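Local coordinates for cellulose synthase 1 (Gluconacetobacter xylinus, PDB 4I86), which is a bacterial cellulose synthase catalytic subunit, represented by its C-terminal regulatory PilZ domain, a small antiparallel beta-barrel module that binds cyclic di-GMP, at residues Ala49-Pro54 with Ala72-Ala77. Sequence-based numbering, arbitrary orientation.
Sequences AKLSGP and ARIIRA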
loop_
_atom_site.group_PDB
_atom_site.type_symbol
_atom_site.label_atom_id
_atom_site.label_comp_id
_atom_site.label_asym_id
_atom_site.label_seq_id
_atom_site.Cartn_x
_atom_site.Cartn_y
_atom_site.Cartn_z
ATOM N N ALA A 49 -0.164 -16.888 -2.047
ATOM C CA ALA A 49 -0.450 -17.419 -3.368
ATOM C C ALA A 49 0.600 -16.924 -4.338
ATOM O O ALA A 49 1.339 -15.987 -4.036
ATOM C CB ALA A 49 -1.842 -17.006 -3.822
ATOM N N LYS A 50 0.677 -17.569 -5.496
ATOM C CA LYS A 50 1.576 -17.104 -6.534
ATOM C C LYS A 50 0.876 -16.049 -7.359
ATOM O O LYS A 50 -0.280 -16.213 -7.756
ATOM C CB LYS A 50 2.076 -18.253 -7.412
ATOM C CG LYS A 50 3.332 -18.903 -6.858
ATOM C CD LYS A 50 4.338 -17.826 -6.459
ATOM C CE LYS A 50 5.688 -18.419 -6.075
ATOM N NZ LYS A 50 6.671 -17.351 -5.724
ATOM N N LEU A 51 1.578 -14.947 -7.583
ATOM C CA LEU A 51 1.025 -13.845 -8.342
ATOM C C LEU A 51 1.061 -14.164 -9.828
ATOM O O LEU A 51 2.139 -14.390 -10.384
ATOM C CB LEU A 51 1.848 -12.580 -8.089
ATOM C CG LEU A 51 1.143 -11.378 -7.469
ATOM C CD1 LEU A 51 -0.323 -11.698 -7.188
ATOM C CD2 LEU A 51 1.866 -10.954 -6.202
ATOM N N SER A 52 -0.099 -14.191 -10.476
ATOM C CA SER A 52 -0.103 -14.112 -11.933
ATOM C C SER A 52 0.623 -12.822 -12.307
ATOM O O SER A 52 1.611 -12.828 -13.049
ATOM C CB SER A 52 -1.527 -14.058 -12.481
ATOM O OG SER A 52 -1.578 -13.239 -13.645
ATOM N N GLY A 53 0.119 -11.717 -11.764
ATOM C CA GLY A 53 0.696 -10.401 -11.967
ATOM C C GLY A 53 -0.077 -9.378 -11.158
ATOM O O GLY A 53 -0.730 -9.736 -10.174
ATOM N N PRO A 54 -0.014 -8.099 -11.567
ATOM C CA PRO A 54 -0.741 -6.997 -10.907
ATOM C C PRO A 54 -2.162 -7.384 -10.445
ATOM O O PRO A 54 -3.068 -7.547 -11.265
ATOM C CB PRO A 54 -0.789 -5.926 -11.998
ATOM C CG PRO A 54 0.519 -6.135 -12.754
ATOM C CD PRO A 54 0.812 -7.627 -12.700
ATOM N N ALA A 72 -5.154 -0.609 -4.394
ATOM C CA ALA A 72 -3.819 -0.787 -4.921
ATOM C C ALA A 72 -3.768 -2.043 -5.756
ATOM O O ALA A 72 -4.774 -2.739 -5.930
ATOM C CB ALA A 72 -2.781 -0.831 -3.794
ATOM N N ARG A 73 -2.588 -2.308 -6.291
ATOM C CA ARG A 73 -2.334 -3.533 -7.018
ATOM C C ARG A 73 -1.061 -4.145 -6.449
ATOM O O ARG A 73 -0.040 -3.466 -6.391
ATOM C CB ARG A 73 -2.194 -3.228 -8.522
ATOM C CG ARG A 73 -3.523 -3.319 -9.284
ATOM C CD ARG A 73 -3.419 -2.984 -10.764
ATOM N NE ARG A 73 -3.511 -1.545 -11.008
ATOM C CZ ARG A 73 -3.779 -0.988 -12.190
ATOM N NH1 ARG A 73 -3.998 -1.746 -13.265
ATOM N NH2 ARG A 73 -3.837 0.339 -12.291
ATOM N N ILE A 74 -1.119 -5.394 -5.981
ATOM C CA ILE A 74 0.126 -6.059 -5.611
ATOM C C ILE A 74 0.813 -6.483 -6.910
ATOM O O ILE A 74 0.173 -7.031 -7.812
ATOM C CB ILE A 74 -0.059 -7.259 -4.616
ATOM C CG1 ILE A 74 1.315 -7.785 -4.164
ATOM C CG2 ILE A 74 -0.899 -8.373 -5.236
ATOM C CD1 ILE A 74 1.299 -8.582 -2.872
ATOM N N ILE A 75 2.103 -6.186 -7.033
ATOM C CA ILE A 75 2.791 -6.464 -8.290
ATOM C C ILE A 75 3.894 -7.511 -8.129
ATOM O O ILE A 75 4.263 -8.181 -9.091
ATOM C CB ILE A 75 3.352 -5.167 -8.951
ATOM C CG1 ILE A 75 4.328 -4.450 -8.019
ATOM C CG2 ILE A 75 2.207 -4.227 -9.364
ATOM C CD1 ILE A 75 5.191 -3.388 -8.718
ATOM N N ARG A 76 4.421 -7.644 -6.916
ATOM C CA ARG A 76 5.387 -8.698 -6.614
ATOM C C ARG A 76 5.246 -9.162 -5.173
ATOM O O ARG A 76 4.880 -8.380 -4.292
ATOM C CB ARG A 76 6.824 -8.219 -6.849
ATOM C CG ARG A 76 7.848 -9.347 -6.919
ATOM C CD ARG A 76 9.204 -8.901 -6.385
ATOM N NE ARG A 76 9.245 -8.895 -4.921
ATOM C CZ ARG A 76 10.076 -9.632 -4.185
ATOM N NH1 ARG A 76 10.957 -10.435 -4.775
ATOM N NH2 ARG A 76 10.031 -9.561 -2.859
ATOM N N ALA A 77 5.549 -10.438 -4.942
ATOM C CA ALA A 77 5.555 -11.014 -3.600
ATOM C C ALA A 77 6.721 -11.993 -3.458
ATOM O O ALA A 77 6.824 -12.955 -4.219
ATOM C CB ALA A 77 4.227 -11.720 -3.326
#
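With CG1 of I74 anti to its backbone N (chi1 -173°) and L51 turned so that CD1 nearly eclipses CA (chi2 1°), the two branched side chains meet obliquely. The contact lies at the surface of the PilZ beta-barrel, where the irregular run 49-54, leading into strand 55-63, covers the end of strand 66-77. L51 is used through both methyls: CD2 lies 3.8 Å from I74 CG1 and 3.8 Å from A77 CB, while CD1 is 3.9 Å from I74 CG2. CD2 thus bridges two side chains three residues apart on the strand. Between them, I75 and R76 both face I83 of the neighbouring strand 82-86, a classic beta bulge.

No hydrogen bond joins the two segments; apolar contacts and one CA-H...O contact join them, and the I74 side chain also touches F84 and M45. At P54 the loop closes on the strand: P54 CG is 4.2 Å from I75 CG2, and P54 CB is 4.1 Å from R73 CD. One residue on, T55 is hydrogen-bonded through the backbone to I74, and G53 O is hydrogen-bonded to T55 OG1. The closest approach is a CA-H...O contact, P54 CA to I74 O at 3.2 Å, with 149° at the hydrogen.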